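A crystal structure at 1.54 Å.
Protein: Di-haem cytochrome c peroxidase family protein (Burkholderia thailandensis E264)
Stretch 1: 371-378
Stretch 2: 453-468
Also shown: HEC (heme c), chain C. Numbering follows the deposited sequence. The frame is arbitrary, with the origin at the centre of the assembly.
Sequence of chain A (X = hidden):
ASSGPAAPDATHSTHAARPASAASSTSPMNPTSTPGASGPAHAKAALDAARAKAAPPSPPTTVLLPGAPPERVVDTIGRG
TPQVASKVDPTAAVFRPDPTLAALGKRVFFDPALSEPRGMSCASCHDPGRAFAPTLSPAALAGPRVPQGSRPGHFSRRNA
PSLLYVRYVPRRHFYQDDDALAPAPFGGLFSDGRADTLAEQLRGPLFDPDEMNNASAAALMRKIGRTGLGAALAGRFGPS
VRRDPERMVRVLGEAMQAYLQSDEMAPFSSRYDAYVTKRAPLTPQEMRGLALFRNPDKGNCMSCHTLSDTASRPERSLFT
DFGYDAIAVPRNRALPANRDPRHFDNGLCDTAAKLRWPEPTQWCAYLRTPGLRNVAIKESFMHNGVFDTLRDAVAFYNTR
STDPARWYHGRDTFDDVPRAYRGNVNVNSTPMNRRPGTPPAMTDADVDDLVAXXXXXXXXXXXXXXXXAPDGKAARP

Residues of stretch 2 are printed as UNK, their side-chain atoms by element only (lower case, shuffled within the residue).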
# COMPACT_ATOMS: atom_id res chain seq x y z
N GLY A 371 1.91 5.17 -1.41
CA GLY A 371 1.85 6.10 -2.52
C GLY A 371 0.42 6.52 -2.74
O GLY A 371 -0.51 5.79 -2.41
N LEU A 372 0.24 7.72 -3.28
CA LEU A 372 -1.07 8.36 -3.42
C LEU A 372 -1.60 8.35 -4.85
O LEU A 372 -2.67 8.93 -5.10
CB LEU A 372 -1.00 9.80 -2.89
CG LEU A 372 -0.59 9.90 -1.41
CD1 LEU A 372 -0.61 11.35 -0.93
CD2 LEU A 372 -1.50 9.06 -0.55
N ARG A 373 -0.89 7.74 -5.80
CA ARG A 373 -1.45 7.66 -7.15
C ARG A 373 -2.73 6.84 -7.11
O ARG A 373 -2.81 5.80 -6.45
CB ARG A 373 -0.45 7.05 -8.12
CG ARG A 373 0.72 8.02 -8.38
CD ARG A 373 1.85 7.40 -9.13
NE ARG A 373 2.81 8.40 -9.62
CZ ARG A 373 2.67 9.07 -10.76
NH1 ARG A 373 1.58 8.91 -11.50
NH2 ARG A 373 3.60 9.94 -11.13
N ASN A 374 -3.75 7.35 -7.81
CA ASN A 374 -5.10 6.79 -7.89
C ASN A 374 -5.83 6.77 -6.56
O ASN A 374 -6.85 6.09 -6.43
CB ASN A 374 -5.08 5.40 -8.52
CG ASN A 374 -4.60 5.47 -9.93
OD1 ASN A 374 -5.30 6.05 -10.79
ND2 ASN A 374 -3.42 4.94 -10.20
N VAL A 375 -5.38 7.57 -5.58
CA VAL A 375 -6.05 7.57 -4.27
C VAL A 375 -7.50 7.98 -4.39
O VAL A 375 -8.36 7.48 -3.66
CB VAL A 375 -5.26 8.45 -3.28
CG1 VAL A 375 -5.33 9.92 -3.66
CG2 VAL A 375 -5.74 8.20 -1.83
N ALA A 376 -7.83 8.86 -5.35
CA ALA A 376 -9.16 9.45 -5.38
C ALA A 376 -10.25 8.51 -5.89
O ALA A 376 -11.43 8.89 -5.88
CB ALA A 376 -9.13 10.72 -6.23
N ILE A 377 -9.91 7.29 -6.32
CA ILE A 377 -10.91 6.31 -6.77
C ILE A 377 -11.13 5.21 -5.75
O ILE A 377 -11.95 4.31 -5.98
CB ILE A 377 -10.54 5.69 -8.14
CG1 ILE A 377 -9.32 4.76 -8.05
CG2 ILE A 377 -10.33 6.77 -9.19
CD1 ILE A 377 -8.97 4.08 -9.35
N LYS A 378 -10.44 5.27 -4.60
CA LYS A 378 -10.62 4.24 -3.59
C LYS A 378 -11.94 4.42 -2.86
O LYS A 378 -12.43 5.54 -2.68
CB LYS A 378 -9.47 4.27 -2.58
CG LYS A 378 -8.12 3.92 -3.18
CD LYS A 378 -6.99 4.36 -2.29
CE LYS A 378 -6.94 3.64 -0.96
NZ LYS A 378 -6.11 2.41 -1.02
N UNK A 453 -5.63 18.67 -5.72
CA UNK A 453 -4.36 18.20 -6.23
C UNK A 453 -4.30 16.67 -6.26
O UNK A 453 -3.84 16.09 -7.23
c UNK A 453 -0.16 17.66 -7.26
c UNK A 453 -1.36 18.29 -6.95
c UNK A 453 -0.08 16.72 -5.07
c UNK A 453 0.48 16.87 -6.31
c UNK A 453 -3.22 18.77 -5.39
c UNK A 453 -1.93 18.14 -5.71
c UNK A 453 -1.27 17.35 -4.76
N UNK A 454 -4.75 16.00 -5.19
CA UNK A 454 -4.67 14.53 -5.19
C UNK A 454 -5.48 13.93 -6.33
O UNK A 454 -5.14 12.85 -6.83
c UNK A 454 -4.82 13.80 -1.37
c UNK A 454 -2.80 13.83 -2.92
c UNK A 454 -4.22 14.34 -2.67
c UNK A 454 -5.15 13.98 -3.85
N UNK A 455 -6.55 14.59 -6.75
CA UNK A 455 -7.34 14.07 -7.85
C UNK A 455 -6.59 14.12 -9.18
O UNK A 455 -6.96 13.39 -10.11
c UNK A 455 -10.69 15.68 -6.60
c UNK A 455 -9.58 14.59 -6.72
n UNK A 455 -11.51 15.74 -7.81
n UNK A 455 -12.93 14.04 -7.17
n UNK A 455 -13.23 15.08 -9.20
c UNK A 455 -8.67 14.84 -7.90
c UNK A 455 -12.56 14.95 -8.05
N UNK A 456 -5.53 14.92 -9.30
CA UNK A 456 -4.72 14.92 -10.53
C UNK A 456 -3.85 13.68 -10.66
O UNK A 456 -3.23 13.47 -11.72
o UNK A 456 -2.68 16.05 -9.74
c UNK A 456 -4.60 17.46 -10.36
c UNK A 456 -3.82 16.16 -10.62
N UNK A 457 -3.76 12.85 -9.62
CA UNK A 457 -2.89 11.68 -9.64
C UNK A 457 -3.61 10.42 -10.12
O UNK A 457 -3.06 9.32 -10.04
c UNK A 457 -2.32 11.43 -8.24
c UNK A 457 -1.15 12.23 -6.18
c UNK A 457 -0.72 13.35 -8.37
c UNK A 457 -1.75 12.64 -7.51
N UNK A 458 -4.83 10.55 -10.61
CA UNK A 458 -5.57 9.41 -11.13
C UNK A 458 -5.17 9.10 -12.57
O UNK A 458 -5.17 9.98 -13.43
c UNK A 458 -7.06 9.72 -11.05
o UNK A 458 -7.41 10.02 -9.70
c UNK A 458 -7.89 8.57 -11.56
N UNK A 459 -4.82 7.84 -12.82
CA UNK A 459 -4.48 7.41 -14.16
C UNK A 459 -5.69 7.57 -15.08
O UNK A 459 -6.85 7.51 -14.64
c UNK A 459 -2.48 5.94 -13.86
o UNK A 459 -2.07 5.52 -12.77
o UNK A 459 -1.71 6.35 -14.75
c UNK A 459 -3.95 5.98 -14.13
N UNK A 460 -5.41 7.82 -16.36
CA UNK A 460 -6.44 8.26 -17.30
C UNK A 460 -7.62 7.29 -17.38
O UNK A 460 -8.77 7.72 -17.53
c UNK A 460 -5.83 8.44 -18.68
N UNK A 461 -7.34 5.98 -17.34
CA UNK A 461 -8.37 4.94 -17.45
C UNK A 461 -9.45 5.08 -16.38
O UNK A 461 -10.57 4.60 -16.57
c UNK A 461 -7.88 1.07 -17.38
c UNK A 461 -7.71 3.55 -17.33
n UNK A 461 -8.72 -0.13 -17.31
c UNK A 461 -8.67 2.37 -17.36
n UNK A 461 -9.08 -2.40 -17.14
c UNK A 461 -8.24 -1.37 -17.19
n UNK A 461 -6.94 -1.58 -17.09
N UNK A 462 -9.12 5.70 -15.25
CA UNK A 462 -9.97 5.60 -14.06
C UNK A 462 -10.60 6.91 -13.62
O UNK A 462 -11.25 6.92 -12.57
c UNK A 462 -8.39 1.46 -13.90
o UNK A 462 -6.32 0.31 -14.22
c UNK A 462 -7.01 3.77 -13.27
c UNK A 462 -9.15 5.03 -12.89
c UNK A 462 -6.32 2.61 -13.59
c UNK A 462 -7.02 1.47 -13.91
c UNK A 462 -8.39 3.78 -13.26
c UNK A 462 -9.07 2.62 -13.58
N UNK A 463 -10.45 8.01 -14.37
CA UNK A 463 -10.90 9.31 -13.87
C UNK A 463 -12.40 9.33 -13.61
O UNK A 463 -12.86 10.04 -12.71
c UNK A 463 -8.98 10.63 -14.82
c UNK A 463 -11.04 10.23 -16.20
c UNK A 463 -10.50 10.46 -14.81
N UNK A 464 -13.16 8.52 -14.36
CA UNK A 464 -14.61 8.47 -14.18
C UNK A 464 -15.07 7.87 -12.87
O UNK A 464 -16.24 8.00 -12.52
N UNK A 465 -14.18 7.21 -12.13
CA UNK A 465 -14.55 6.66 -10.84
C UNK A 465 -14.37 7.64 -9.69
O UNK A 465 -14.82 7.37 -8.58
c UNK A 465 -15.40 3.82 -11.49
c UNK A 465 -13.94 4.20 -11.47
c UNK A 465 -13.05 3.04 -11.01
c UNK A 465 -13.73 5.40 -10.54
N UNK A 466 -13.67 8.75 -9.91
CA UNK A 466 -13.62 9.76 -8.88
C UNK A 466 -15.02 10.34 -8.67
O UNK A 466 -15.80 10.43 -9.62
c UNK A 466 -10.53 12.58 -11.10
c UNK A 466 -12.66 10.87 -9.27
s UNK A 466 -10.07 11.82 -9.55
c UNK A 466 -11.23 10.42 -9.51
N UNK A 467 -15.36 10.75 -7.46
CA UNK A 467 -16.61 11.50 -7.31
C UNK A 467 -16.53 12.77 -8.13
O UNK A 467 -15.46 13.39 -8.24
c UNK A 467 -15.27 11.75 -5.35
c UNK A 467 -14.57 10.75 -6.21
c UNK A 467 -16.68 11.78 -5.81
N UNK A 468 -17.65 13.17 -8.74
CA UNK A 468 -17.60 14.40 -9.50
C UNK A 468 -17.64 15.61 -8.59
O UNK A 468 -17.11 16.66 -8.96
c UNK A 468 -18.47 13.49 -11.67
o UNK A 468 -19.95 14.09 -9.90
c UNK A 468 -18.73 14.46 -10.53
FE HEC C . -0.18 10.69 4.53
CHA HEC C . -1.79 7.67 4.41
CHB HEC C . -2.53 12.04 2.42
CHC HEC C . 1.02 13.84 5.16
CHD HEC C . 2.39 9.34 6.32
NA HEC C . -1.80 9.97 3.55
C1A HEC C . -2.26 8.67 3.61
C2A HEC C . -3.49 8.61 2.87
C3A HEC C . -3.64 9.79 2.24
C4A HEC C . -2.58 10.67 2.66
CMA HEC C . -4.82 10.25 1.40
CAA HEC C . -4.33 7.34 2.63
CBA HEC C . -3.85 6.59 1.40
CGA HEC C . -4.53 5.26 1.15
O1A HEC C . -4.02 4.56 0.22
O2A HEC C . -5.33 4.77 1.99
NB HEC C . -0.62 12.56 3.91
C1B HEC C . -1.61 12.89 2.98
C2B HEC C . -1.60 14.33 2.79
C3B HEC C . -0.67 14.85 3.59
C4B HEC C . -0.01 13.74 4.26
CMB HEC C . -2.50 15.07 1.77
CAB HEC C . -0.34 16.34 3.86
CBB HEC C . -1.59 17.07 4.42
NC HEC C . 1.44 11.44 5.47
C1C HEC C . 1.71 12.78 5.68
C2C HEC C . 2.90 12.87 6.48
C3C HEC C . 3.34 11.62 6.73
C4C HEC C . 2.41 10.69 6.13
CMC HEC C . 3.53 14.23 6.85
CAC HEC C . 4.69 11.22 7.33
CBC HEC C . 4.75 11.74 8.78
ND HEC C . 0.24 8.83 5.18
C1D HEC C . 1.38 8.50 5.93
C2D HEC C . 1.22 7.16 6.42
C3D HEC C . -0.09 6.68 5.92
C4D HEC C . -0.62 7.74 5.11
CMD HEC C . 2.18 6.36 7.29
CAD HEC C . -0.73 5.31 6.21
CBD HEC C . -1.47 5.41 7.53
CGD HEC C . -2.43 4.26 7.70
O1D HEC C . -2.67 3.52 6.72
O2D HEC C . -3.08 4.20 8.79
O HOH W 1 -1.08 7.95 -11.35
O HOH W 2 -5.90 10.14 -7.31

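Position 453 carries one carbon and then a ring of six carbons, out of reach of stretch 1: Phe-453, a buried aromatic in a helix that begins earlier in the chain. Position 454 has four carbons forked at the second. It points toward stretch 1, its CB 4.1 Å from Val-375 CG1, so it is Leu-454; its CD2 lies 3.9 Å from Leu-372 CD1, a fit between apolar branches. At 455, three carbons, a nitrogen and a carbon bearing two more nitrogens make Arg-455. Its CG packs 3.9 Å from Ala-376 CB, while its guanidinium extends to the backbone of position 467.

Position 456, one carbon carrying an oxygen and a carbon, points away: Thr-456, whose OG1 bonds back to Phe-453 O (2.8 Å). Position 457 again has four carbons forked at the second and points toward stretch 1: Leu-457, with CD1 4.1 Å from Leu-372 CB. Position 458 repeats the pattern of one carbon with an oxygen and a carbon, and is Thr-458. Its two branches serve different neighbours: CG2 lies 3.8 Å from Ile-377 CG2, and OG1 lies 2.8 Å from water 2, which also binds Ala-376 N and Leu-454 O.

Position 459 has two carbons, the second carrying two oxygens, beside the Asn-374 amide. The oxygens accept, as Asp-459 should: Asn-374 ND2 donates to OD2 (3.0 Å). Position 460, a single carbon pointing away without contact, is Ala-460; 461, three carbons, a nitrogen, then a carbon with two more nitrogens, is Arg-461, its long charged chain suitably exposed.

Position 462 has one carbon, then a six-carbon ring bearing one oxygen, hence Tyr-462; its CB meets Ile-377 CD1 at 3.7 Å. Position 463, one carbon carrying two, points away as exposed Val-463, making no contact, and 464, without side-chain atoms, is Gly-464; a CB would point away with room for it, so this contact does not demand glycine. Position 465, four carbons forked at the second, is Leu-465, its CB 3.9 Å from Ile-377 CG2. Two carbons, a sulfur and a last carbon, unbranched, make 466 Met-466, whose SD sits 3.6 Å from Ala-376 CB. At 467, three carbons close onto the backbone nitrogen: Pro-467, its CD 3.7 Å from Ala-376 O, its O receiving Arg-455 NH1 (2.8 Å). Position 468, one carbon with an oxygen and a carbon, is Thr-468, its polar hydroxyl at home in an exposed place.

The contact turns on Asn-374. Its N donates to Leu-457 O (3.1 Å), and its OD1 accepts from Asp-459 N (2.7 Å), so one residue pairs with backbone and carboxylate alike. Apolar side chains of Leu-372, Val-375, Ala-376 and Ile-377 pack beside these hydrogen bonds, against Leu-454 and Leu-457 and against Tyr-462, Leu-465 and Met-466.

Stretch 2 453-468: FLRTLTDARYVGLMPT
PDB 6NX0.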